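Local atomic coordinates of mnemiopsin 1 (Mnemiopsis leidyi, PDB entry 5VP3), a protein that emits light in response to calcium, probably by oxidising a bound coelenterazine as in other calcium-regulated photoproteins built from EF-hands. Residues A[61-66]-A[132-137]; A[54-59]-A[79-84]; A[146-151]-A[164-169]; A[122-127]-A[189-194]. All coordinates share one frame; numbering follows the deposited sequence. Where two conformers were deposited one is given.

All four contacts join helices of an EF-hand photoprotein, and three of them include a ligand of a loop-bound cadmium. Contacts 1 and 3 share one metal: Asp136 and Glu147 bind the same ion from the two ends of its loop, OD1 of Asp136 lying 3.3 Å from OE1 of Glu147, while the contact centres are about 14 Å apart. Contact 2 uses the same helix, 53-66, as contact 1, nearer its start, where Glu55 holds a different cadmium. Contact 4 lies nearest the centre of the chain and touches contact 2, Phe84 CD2 coming within 3.6 Å of Leu127 CD2; it also closes the loop in which contact 3 is nested.

Contact 1: residues A[61-66]-A[132-137]; sequences DRMRQL and YDVLDD. With CD (cadmium ion), chain C.
Met63 on helix 53-66 meets Val134 and Leu135 in the last turn of helix 123-135, just before the backbone leaves helical geometry at Asp136, the centre of an inverse gamma turn. The methionine points its CG away from its own backbone N (chi1 -177°) and then bends at chi2, a shape that serves two partners. The side chains of Met63 and Val134 slide past each other in opposite directions, Met63 CG 4.0 Å from Val134 CG1. Farther out the methionine crosses Leu135 at about a right angle, with Met63 CE 3.8 Å from Leu135 CD1. Val134 also touches Gln73 and Met77 of helix 71-87, so the apolar patch is shared by three helices. Helix 123-135 is the entering helix of an EF-hand, and Asp136 supplies its first loop ligand: OD1 binds a cadmium ion at 2.2 Å, alongside Asp140, Thr142 and Glu147, and OD2 accepts from Gly141 N. One residue on, water 1 bridges the two segments by donating to Leu66 O at 3.1 Å and to Asp137 OD2 at 2.7 Å. The other oxygen of that carboxylate, OD1, takes Asn68 N, and this second bond restrains the group's rotation. On helix 53-66 itself, Arg64 grips Asp61 side-on: NE and NH2, at 3.1 and 3.0 Å, both reach OD1 from one face of the carboxylate, and Gln65 NE2 donates to OD2.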
# COMPACT_ATOMS: atom_id res chain seq x y z
N ASP A 61 -6.31 7.82 8.51
CA ASP A 61 -7.10 8.58 9.48
C ASP A 61 -8.30 9.22 8.80
O ASP A 61 -9.38 9.30 9.41
CB ASP A 61 -6.22 9.61 10.20
CG ASP A 61 -6.99 10.40 11.24
OD1 ASP A 61 -7.29 9.84 12.33
OD2 ASP A 61 -7.32 11.57 10.94
N ARG A 62 -8.16 9.67 7.54
CA ARG A 62 -9.35 10.17 6.83
C ARG A 62 -10.34 9.04 6.52
O ARG A 62 -11.56 9.23 6.56
CB ARG A 62 -8.92 10.87 5.54
CG ARG A 62 -8.50 12.32 5.76
CD ARG A 62 -8.21 13.03 4.44
NE ARG A 62 -9.39 13.07 3.57
CZ ARG A 62 -9.37 13.49 2.30
NH1 ARG A 62 -8.23 13.90 1.75
NH2 ARG A 62 -10.48 13.50 1.58
N MET A 63 -9.83 7.85 6.24
CA MET A 63 -10.70 6.70 6.05
C MET A 63 -11.54 6.50 7.30
O MET A 63 -12.78 6.42 7.22
CB MET A 63 -9.85 5.47 5.71
CG MET A 63 -10.60 4.21 5.41
SD MET A 63 -11.50 4.44 3.87
CE MET A 63 -13.08 3.73 4.31
N ARG A 64 -10.89 6.51 8.47
CA ARG A 64 -11.57 6.35 9.76
C ARG A 64 -12.70 7.36 9.92
O ARG A 64 -13.77 7.02 10.44
CB ARG A 64 -10.54 6.52 10.89
CG ARG A 64 -11.09 6.50 12.29
CD ARG A 64 -10.00 6.73 13.33
NE ARG A 64 -9.57 8.11 13.40
CZ ARG A 64 -10.21 9.06 14.09
NH1 ARG A 64 -11.30 8.78 14.78
NH2 ARG A 64 -9.75 10.31 14.07
N GLN A 65 -12.48 8.60 9.48
CA GLN A 65 -13.48 9.64 9.68
C GLN A 65 -14.75 9.34 8.91
O GLN A 65 -15.84 9.70 9.36
CB GLN A 65 -12.94 10.98 9.23
CG GLN A 65 -11.76 11.50 10.06
CD GLN A 65 -11.17 12.79 9.51
OE1 GLN A 65 -11.92 13.69 9.10
NE2 GLN A 65 -9.82 12.89 9.47
N LEU A 66 -14.63 8.68 7.75
CA LEU A 66 -15.75 8.50 6.83
C LEU A 66 -16.57 7.27 7.11
O LEU A 66 -17.57 7.05 6.44
CB LEU A 66 -15.26 8.42 5.41
CG LEU A 66 -14.71 9.74 4.90
CD1 LEU A 66 -13.94 9.47 3.69
CD2 LEU A 66 -15.82 10.70 4.57
N TYR A 132 -9.99 -3.91 4.91
CA TYR A 132 -11.24 -4.58 4.58
C TYR A 132 -12.29 -4.29 5.63
O TYR A 132 -13.39 -3.82 5.33
CB TYR A 132 -11.00 -6.08 4.49
CG TYR A 132 -12.09 -6.89 3.83
CD1 TYR A 132 -12.08 -7.09 2.48
CD2 TYR A 132 -13.08 -7.52 4.59
CE1 TYR A 132 -13.08 -7.88 1.85
CE2 TYR A 132 -14.07 -8.28 3.99
CZ TYR A 132 -14.06 -8.46 2.62
OH TYR A 132 -15.01 -9.23 2.03
N ASP A 133 -11.97 -4.62 6.87
CA ASP A 133 -12.93 -4.48 7.94
C ASP A 133 -13.30 -3.02 8.15
O ASP A 133 -14.42 -2.71 8.54
CB ASP A 133 -12.36 -5.09 9.21
CG ASP A 133 -12.11 -6.57 9.07
OD1 ASP A 133 -12.82 -7.22 8.28
OD2 ASP A 133 -11.21 -7.07 9.76
N VAL A 134 -12.38 -2.11 7.94
CA VAL A 134 -12.72 -0.71 8.12
C VAL A 134 -13.65 -0.25 6.99
O VAL A 134 -14.61 0.51 7.22
CB VAL A 134 -11.42 0.11 8.22
CG1 VAL A 134 -11.69 1.58 8.24
CG2 VAL A 134 -10.70 -0.26 9.49
N LEU A 135 -13.39 -0.70 5.77
CA LEU A 135 -14.24 -0.35 4.63
C LEU A 135 -15.63 -0.91 4.79
O LEU A 135 -16.60 -0.35 4.29
CB LEU A 135 -13.64 -0.87 3.32
CG LEU A 135 -12.66 -0.01 2.51
CD1 LEU A 135 -11.59 0.40 3.34
CD2 LEU A 135 -12.10 -0.86 1.40
N ASP A 136 -15.74 -2.08 5.39
CA ASP A 136 -17.00 -2.76 5.48
C ASP A 136 -17.86 -2.07 6.52
O ASP A 136 -18.11 -2.66 7.55
CB ASP A 136 -16.79 -4.21 5.87
CG ASP A 136 -18.10 -4.94 6.12
OD1 ASP A 136 -19.15 -4.46 5.64
OD2 ASP A 136 -18.07 -5.99 6.80
N ASP A 137 -18.34 -0.87 6.26
CA ASP A 137 -19.13 -0.14 7.24
C ASP A 137 -20.51 -0.75 7.45
O ASP A 137 -21.12 -0.49 8.49
CB ASP A 137 -19.26 1.31 6.78
CG ASP A 137 -19.34 2.33 7.93
OD1 ASP A 137 -18.99 2.02 9.10
OD2 ASP A 137 -19.74 3.47 7.59
CD CD C . -20.02 -4.21 3.58
O HOH W 1 -19.56 4.95 5.33
O HOH W 2 -21.87 -4.34 1.62

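Contact 2: residues A[54-59]-A[79-84]; sequences DEIMYW and AAVHTF. With CD (cadmium ion), chain B.
Met57 sets CG beside its backbone N (chi1 -64°) and bends again at chi2 and chi3, curling its sulfur between Val81 and His82. Met57 is modelled in two conformers, so its contacts hold for one of them and are less certain. In that conformer SD lies 3.5 Å from Val81 CG1, the two side chains sliding past each other in opposite directions, and 3.6 Å from His82 CE1. The sulfur approaches the imidazole obliquely, 4.0 Å from the ring centroid and 41° off the normal, as a Met-aromatic contact. His82 ND1 is bonded to Arg78 O one turn back in its own helix, which steadies the ring. Ile56 adds a second apolar touch, its CG2 3.9 Å from Val81 CG1, making that methyl the meeting point of both partners. The helices run roughly antiparallel, 139° between their directions and 10.3 Å between the short axes at closest approach. Helix 53-66 is the exiting helix of an EF-hand: Glu55 chelates the loop's cadmium ion with both oxygens, the nearer being OE2 at 2.4 Å, and Thr52 N donates to OE1. Beyond the pair, helix 123-135 packs on helix 71-87, Ala130 meeting Ala80 and Leu127 meeting Val81, while Trp59 sets its ring against Phe43 of helix 30-43.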
# COMPACT_ATOMS: atom_id res chain seq x y z
N ASP A 54 4.02 10.54 9.61
CA ASP A 54 2.92 11.44 9.93
C ASP A 54 2.13 11.79 8.68
O ASP A 54 0.90 11.84 8.71
CB ASP A 54 3.43 12.69 10.62
CG ASP A 54 3.51 12.50 12.09
OD1 ASP A 54 2.44 12.57 12.75
OD2 ASP A 54 4.62 12.22 12.56
N GLU A 55 2.82 11.99 7.58
CA GLU A 55 2.12 12.33 6.36
C GLU A 55 1.36 11.12 5.82
O GLU A 55 0.21 11.23 5.41
CB GLU A 55 3.14 12.87 5.35
CG GLU A 55 3.79 14.16 5.80
CD GLU A 55 4.90 14.58 4.85
OE1 GLU A 55 5.68 13.69 4.47
OE2 GLU A 55 4.97 15.78 4.47
N ILE A 56 1.99 9.94 5.86
CA ILE A 56 1.36 8.69 5.41
C ILE A 56 0.06 8.42 6.18
O ILE A 56 -0.93 7.98 5.59
CB ILE A 56 2.35 7.52 5.59
CG1 ILE A 56 3.54 7.60 4.61
CG2 ILE A 56 1.65 6.20 5.49
CD1 ILE A 56 3.11 7.79 3.18
N MET A 57 0.07 8.65 7.49
CA MET A 57 -1.07 8.29 8.34
C MET A 57 -2.26 9.23 8.20
O MET A 57 -3.34 8.91 8.72
CB MET A 57 -0.60 8.23 9.79
CG MET A 57 0.44 7.14 10.01
SD MET A 57 -0.11 5.50 9.48
CE MET A 57 -1.71 5.45 10.28
N TYR A 58 -2.11 10.35 7.50
CA TYR A 58 -3.24 11.22 7.23
C TYR A 58 -4.33 10.49 6.45
O TYR A 58 -5.53 10.76 6.62
CB TYR A 58 -2.73 12.46 6.49
CG TYR A 58 -3.75 13.36 5.85
CD1 TYR A 58 -4.29 14.42 6.53
CD2 TYR A 58 -4.11 13.18 4.53
CE1 TYR A 58 -5.21 15.26 5.92
CE2 TYR A 58 -5.01 14.03 3.92
CZ TYR A 58 -5.56 15.06 4.62
OH TYR A 58 -6.46 15.89 4.02
N TRP A 59 -3.96 9.53 5.64
CA TRP A 59 -4.93 8.94 4.73
C TRP A 59 -5.80 7.90 5.41
O TRP A 59 -7.04 7.97 5.30
CB TRP A 59 -4.18 8.38 3.52
CG TRP A 59 -3.49 9.51 2.81
CD1 TRP A 59 -2.17 9.82 2.91
CD2 TRP A 59 -4.08 10.52 1.98
NE1 TRP A 59 -1.90 10.96 2.18
CE2 TRP A 59 -3.05 11.41 1.61
CE3 TRP A 59 -5.38 10.77 1.52
CZ2 TRP A 59 -3.26 12.49 0.77
CZ3 TRP A 59 -5.59 11.86 0.71
CH2 TRP A 59 -4.53 12.71 0.34
N ALA A 79 -1.84 -0.18 12.53
CA ALA A 79 -0.69 -1.07 12.59
C ALA A 79 -0.26 -1.52 11.22
O ALA A 79 0.94 -1.62 10.93
CB ALA A 79 -1.02 -2.30 13.43
N ALA A 80 -1.22 -1.96 10.40
CA ALA A 80 -0.89 -2.47 9.07
C ALA A 80 -0.26 -1.40 8.20
O ALA A 80 0.71 -1.67 7.48
CB ALA A 80 -2.14 -3.02 8.40
N VAL A 81 -0.81 -0.18 8.25
CA VAL A 81 -0.26 0.91 7.46
C VAL A 81 1.15 1.22 7.93
O VAL A 81 2.05 1.43 7.12
CB VAL A 81 -1.16 2.16 7.54
CG1 VAL A 81 -0.53 3.30 6.83
CG2 VAL A 81 -2.48 1.88 6.89
N HIS A 82 1.38 1.21 9.24
CA HIS A 82 2.72 1.48 9.73
C HIS A 82 3.70 0.43 9.23
O HIS A 82 4.82 0.75 8.82
CB HIS A 82 2.75 1.47 11.25
CG HIS A 82 2.46 2.77 11.87
ND1 HIS A 82 1.18 3.28 11.96
CD2 HIS A 82 3.27 3.67 12.48
CE1 HIS A 82 1.22 4.44 12.61
NE2 HIS A 82 2.48 4.69 12.93
N THR A 83 3.32 -0.83 9.33
CA THR A 83 4.22 -1.90 8.92
C THR A 83 4.49 -1.81 7.43
O THR A 83 5.64 -1.92 6.98
CB THR A 83 3.61 -3.26 9.26
OG1 THR A 83 3.40 -3.37 10.67
CG2 THR A 83 4.52 -4.39 8.79
N PHE A 84 3.43 -1.61 6.66
CA PHE A 84 3.55 -1.52 5.21
C PHE A 84 4.52 -0.42 4.82
O PHE A 84 5.45 -0.65 4.04
CB PHE A 84 2.18 -1.29 4.58
CG PHE A 84 2.17 -1.41 3.07
CD1 PHE A 84 2.25 -2.65 2.46
CD2 PHE A 84 2.04 -0.29 2.28
CE1 PHE A 84 2.21 -2.76 1.09
CE2 PHE A 84 2.00 -0.38 0.90
CZ PHE A 84 2.09 -1.61 0.30
CD CD B . 7.12 15.84 3.48
O HOH W 3 8.22 15.78 5.68

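Contact 3: residues A[146-151]-A[164-169]; sequences EELKTM and TFFQKA. With CD (cadmium ion), chain C.
Two consecutive EF-hands meet here, Leu148 on the exiting helix of one touching Phe166 and Phe165 on the entering helix of the next. The preceding residue, Glu147, is the last ligand of the loop that begins at Asp136. It holds the cadmium ion with both oxygens, OE1 at 2.4 Å and OE2 at 2.2 Å, and Asp138 N donates to OE1, helping fix the carboxylate. Leu148 instead points toward helix 161-169. CG anti to the backbone N (chi1 -177°) and the turn at chi2 (69°) together bring its CD2 to the rim of the Phe166 ring, near the ring plane and 4.1 Å from CD2 of that ring. The same methyl comes within 4.4 Å of Phe165 CB, a looser touch, so a single leucine branch carries the contact. Leu185 of helix 179-190 packs against both Leu148 and Phe165 and extends the apolar cluster. Phe166 also reaches Leu177 in the following loop, and a second bound cadmium ion lies about 6 Å from its side chain. On the surface flank Lys149 NZ makes a salt bridge to Glu146 OE2 at 2.8 Å, meeting that oxygen on its syn side, and bonds as well to Tyr163 OH.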
# COMPACT_ATOMS: atom_id res chain seq x y z
N GLU A 146 -20.15 1.05 -2.90
CA GLU A 146 -20.20 2.29 -2.10
C GLU A 146 -19.11 2.27 -1.03
O GLU A 146 -18.41 3.26 -0.82
CB GLU A 146 -21.58 2.48 -1.46
CG GLU A 146 -22.69 2.96 -2.39
CD GLU A 146 -22.38 4.25 -3.14
OE1 GLU A 146 -21.56 5.06 -2.66
OE2 GLU A 146 -22.94 4.46 -4.24
N GLU A 147 -18.93 1.12 -0.37
CA GLU A 147 -17.82 1.04 0.58
C GLU A 147 -16.49 1.32 -0.10
O GLU A 147 -15.61 1.95 0.51
CB GLU A 147 -17.86 -0.32 1.29
CG GLU A 147 -19.06 -0.35 2.26
CD GLU A 147 -19.35 -1.72 2.88
OE1 GLU A 147 -20.01 -1.79 3.92
OE2 GLU A 147 -18.94 -2.74 2.33
N LEU A 148 -16.31 0.93 -1.37
CA LEU A 148 -15.02 1.19 -2.01
C LEU A 148 -14.89 2.65 -2.43
O LEU A 148 -13.80 3.23 -2.36
CB LEU A 148 -14.80 0.29 -3.22
CG LEU A 148 -13.43 0.45 -3.90
CD1 LEU A 148 -12.29 -0.08 -2.97
CD2 LEU A 148 -13.40 -0.22 -5.26
N LYS A 149 -16.00 3.25 -2.87
CA LYS A 149 -16.03 4.68 -3.18
C LYS A 149 -15.60 5.51 -1.97
O LYS A 149 -14.87 6.49 -2.10
CB LYS A 149 -17.44 5.09 -3.63
CG LYS A 149 -17.84 4.67 -5.06
CD LYS A 149 -19.37 4.76 -5.27
CE LYS A 149 -19.85 6.15 -5.66
NZ LYS A 149 -21.33 6.20 -5.76
N THR A 150 -16.09 5.16 -0.79
CA THR A 150 -15.65 5.88 0.40
C THR A 150 -14.14 5.87 0.48
O THR A 150 -13.53 6.91 0.75
CB THR A 150 -16.28 5.26 1.62
OG1 THR A 150 -17.70 5.37 1.45
CG2 THR A 150 -15.84 5.98 2.87
N MET A 151 -13.52 4.73 0.19
CA MET A 151 -12.06 4.67 0.21
C MET A 151 -11.46 5.60 -0.83
O MET A 151 -10.38 6.18 -0.60
CB MET A 151 -11.57 3.24 -0.05
CG MET A 151 -10.07 3.12 0.21
SD MET A 151 -9.28 1.56 -0.23
CE MET A 151 -8.97 1.79 -1.95
N THR A 164 -14.62 1.17 -11.87
CA THR A 164 -13.66 0.47 -12.73
C THR A 164 -12.94 -0.64 -11.97
O THR A 164 -12.92 -1.80 -12.40
CB THR A 164 -12.64 1.47 -13.28
OG1 THR A 164 -13.32 2.64 -13.77
CG2 THR A 164 -11.80 0.85 -14.39
N PHE A 165 -12.29 -0.27 -10.86
CA PHE A 165 -11.53 -1.24 -10.07
C PHE A 165 -12.42 -2.37 -9.61
O PHE A 165 -12.04 -3.54 -9.66
CB PHE A 165 -10.94 -0.57 -8.84
CG PHE A 165 -9.80 0.35 -9.11
CD1 PHE A 165 -8.55 -0.16 -9.45
CD2 PHE A 165 -9.97 1.72 -8.98
CE1 PHE A 165 -7.48 0.69 -9.69
CE2 PHE A 165 -8.91 2.58 -9.21
CZ PHE A 165 -7.65 2.06 -9.56
N PHE A 166 -13.61 -2.03 -9.14
CA PHE A 166 -14.52 -3.02 -8.60
C PHE A 166 -14.87 -4.04 -9.67
O PHE A 166 -14.68 -5.25 -9.48
CB PHE A 166 -15.77 -2.33 -8.09
CG PHE A 166 -16.54 -3.13 -7.10
CD1 PHE A 166 -17.31 -4.19 -7.51
CD2 PHE A 166 -16.47 -2.82 -5.77
CE1 PHE A 166 -18.04 -4.93 -6.59
CE2 PHE A 166 -17.18 -3.56 -4.85
CZ PHE A 166 -17.97 -4.63 -5.27
N GLN A 167 -15.39 -3.58 -10.80
CA GLN A 167 -15.65 -4.48 -11.92
C GLN A 167 -14.46 -5.39 -12.18
O GLN A 167 -14.63 -6.58 -12.47
CB GLN A 167 -15.97 -3.67 -13.18
CG GLN A 167 -16.35 -4.52 -14.39
CD GLN A 167 -17.84 -4.45 -14.71
OE1 GLN A 167 -18.46 -3.38 -14.59
NE2 GLN A 167 -18.43 -5.59 -15.12
N LYS A 168 -13.24 -4.87 -12.10
CA LYS A 168 -12.12 -5.70 -12.50
C LYS A 168 -11.77 -6.71 -11.44
O LYS A 168 -11.25 -7.79 -11.76
CB LYS A 168 -10.91 -4.84 -12.87
CG LYS A 168 -10.79 -4.67 -14.38
CD LYS A 168 -9.60 -3.81 -14.80
CE LYS A 168 -9.92 -2.32 -14.74
NZ LYS A 168 -9.09 -1.53 -15.70
N ALA A 169 -12.06 -6.42 -10.17
CA ALA A 169 -11.66 -7.33 -9.11
C ALA A 169 -12.78 -8.29 -8.69
O ALA A 169 -12.49 -9.34 -8.11
CB ALA A 169 -11.18 -6.53 -7.91
CD CD C . -20.02 -4.21 3.58
O HOH W 2 -21.87 -4.34 1.62

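Contact 4: residues A[122-127]-A[189-194]. With CD (cadmium ion), chain E.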
# COMPACT_ATOMS: atom_id res chain seq x y z
N SER A 122 2.26 -12.13 3.22
CA SER A 122 2.40 -10.95 2.37
C SER A 122 2.03 -9.70 3.16
O SER A 122 1.03 -9.67 3.87
CB SER A 122 1.50 -11.04 1.15
OG SER A 122 1.28 -9.75 0.55
N LEU A 123 2.82 -8.65 3.01
CA LEU A 123 2.46 -7.44 3.75
C LEU A 123 1.40 -6.67 3.01
O LEU A 123 0.65 -5.91 3.64
CB LEU A 123 3.68 -6.56 4.02
CG LEU A 123 4.77 -7.24 4.84
CD1 LEU A 123 5.96 -6.32 5.06
CD2 LEU A 123 4.22 -7.68 6.18
N ILE A 124 1.27 -6.89 1.71
CA ILE A 124 0.17 -6.29 0.97
C ILE A 124 -1.14 -6.89 1.43
O ILE A 124 -2.14 -6.19 1.54
CB ILE A 124 0.32 -6.48 -0.54
CG1 ILE A 124 1.56 -5.74 -1.05
CG2 ILE A 124 -0.95 -5.95 -1.25
CD1 ILE A 124 1.83 -5.97 -2.55
N ALA A 125 -1.16 -8.21 1.65
CA ALA A 125 -2.38 -8.87 2.13
C ALA A 125 -2.73 -8.41 3.53
O ALA A 125 -3.91 -8.23 3.85
CB ALA A 125 -2.22 -10.39 2.10
N LEU A 126 -1.72 -8.24 4.38
CA LEU A 126 -1.96 -7.67 5.70
C LEU A 126 -2.64 -6.29 5.60
O LEU A 126 -3.59 -5.99 6.33
CB LEU A 126 -0.61 -7.55 6.46
CG LEU A 126 -0.55 -6.66 7.71
CD1 LEU A 126 -1.28 -7.32 8.88
CD2 LEU A 126 0.83 -6.39 8.14
N LEU A 127 -2.13 -5.42 4.72
CA LEU A 127 -2.74 -4.10 4.58
C LEU A 127 -4.16 -4.20 4.05
O LEU A 127 -5.07 -3.52 4.53
CB LEU A 127 -1.87 -3.27 3.63
CG LEU A 127 -2.25 -1.84 3.30
CD1 LEU A 127 -2.03 -1.01 4.50
CD2 LEU A 127 -1.41 -1.29 2.17
N PHE A 189 -3.15 -1.47 -6.67
CA PHE A 189 -3.17 -0.07 -6.24
C PHE A 189 -1.84 0.32 -5.59
O PHE A 189 -1.37 1.44 -5.77
CB PHE A 189 -4.38 0.14 -5.29
CG PHE A 189 -4.73 1.61 -5.00
CD1 PHE A 189 -5.51 2.36 -5.89
CD2 PHE A 189 -4.31 2.23 -3.81
CE1 PHE A 189 -5.84 3.72 -5.62
CE2 PHE A 189 -4.65 3.58 -3.53
CZ PHE A 189 -5.42 4.32 -4.44
N TRP A 190 -1.23 -0.59 -4.87
CA TRP A 190 -0.09 -0.31 -4.06
C TRP A 190 1.26 -0.92 -4.52
O TRP A 190 2.21 -0.82 -3.81
CB TRP A 190 -0.35 -0.79 -2.65
CG TRP A 190 -1.51 -0.26 -1.94
CD1 TRP A 190 -2.64 -0.91 -1.65
CD2 TRP A 190 -1.62 1.00 -1.33
NE1 TRP A 190 -3.46 -0.12 -0.94
CE2 TRP A 190 -2.85 1.06 -0.73
CE3 TRP A 190 -0.79 2.09 -1.25
CZ2 TRP A 190 -3.28 2.17 -0.06
CZ3 TRP A 190 -1.20 3.16 -0.60
CH2 TRP A 190 -2.44 3.21 -0.01
N MET A 191 1.32 -1.54 -5.67
CA MET A 191 2.55 -2.18 -6.11
C MET A 191 2.69 -2.49 -7.59
O MET A 191 3.60 -2.05 -8.20
CB MET A 191 2.81 -3.45 -5.31
CG MET A 191 4.10 -4.12 -5.71
SD MET A 191 4.58 -5.57 -4.77
CE MET A 191 3.50 -6.79 -5.47
N GLU A 192 1.79 -3.26 -8.14
CA GLU A 192 1.99 -3.81 -9.44
C GLU A 192 1.52 -2.86 -10.50
O GLU A 192 0.70 -2.03 -10.27
CB GLU A 192 1.23 -5.10 -9.57
CG GLU A 192 1.78 -6.21 -8.76
CD GLU A 192 0.94 -7.45 -8.85
OE1 GLU A 192 0.13 -7.56 -9.75
OE2 GLU A 192 1.10 -8.30 -8.00
N PRO A 193 2.01 -3.07 -11.70
CA PRO A 193 1.51 -2.30 -12.83
C PRO A 193 0.05 -2.58 -13.10
O PRO A 193 -0.40 -3.67 -12.96
CB PRO A 193 2.39 -2.76 -13.98
CG PRO A 193 3.60 -3.26 -13.35
CD PRO A 193 3.27 -3.75 -12.00
N TYR A 194 -0.68 -1.56 -13.46
CA TYR A 194 -2.02 -1.74 -13.95
C TYR A 194 -2.01 -2.53 -15.24
O TYR A 194 -1.20 -2.31 -16.10
CB TYR A 194 -2.71 -0.43 -14.16
CG TYR A 194 -2.95 0.24 -12.88
CD1 TYR A 194 -3.93 -0.19 -12.04
CD2 TYR A 194 -2.18 1.27 -12.47
CE1 TYR A 194 -4.14 0.40 -10.83
CE2 TYR A 194 -2.39 1.87 -11.28
CZ TYR A 194 -3.37 1.42 -10.46
OH TYR A 194 -3.58 2.03 -9.27
CD CD E . 0.01 -10.17 -9.57
O HOH W 4 -1.33 -10.32 -11.86
O HOH W 5 2.42 -9.96 -10.57
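Ser122 OG is gripped twice, by Ala125 N at 3.1 Å with a fairly straight N-H (162°) and by Glu112 OE1; Ser122 is the N-cap of helix 123-135, from which Ile124 and Leu127 reach Met191 and Trp190. That helix leads into one EF-hand loop, whereas helix 179-190, which carries Trp190, leaves another; the contact therefore ties the start of the EF-hand pair to its end. Ile124 extends CD1 across the Met191 side chain at about a right angle. The fit is tight, with Ile124 CD1 3.5 Å from Met191 CE and 3.6 Å from Met191 SD. One turn along, Leu127, its CG anti to the backbone N (chi1 -179°), lays CD2 over a face of the Trp190 indole, a CH-pi contact 3.9 Å from the centroid of the five-membered ring and only 9° off its normal. Phe84 of helix 71-87 packs on both Ile124 and Leu127, and Phe108 of helix 101-117 on Ile124. Past Met191, Glu192 binds a cadmium ion through OE1 at 2.6 Å and OE2 at 2.7 Å together with waters 4 and 5, apart from the EF-hand loops. The opposite face of the Trp190 indole is taken by Phe189, whose CD2 stands 3.6 Å above the ring plane, over its centre.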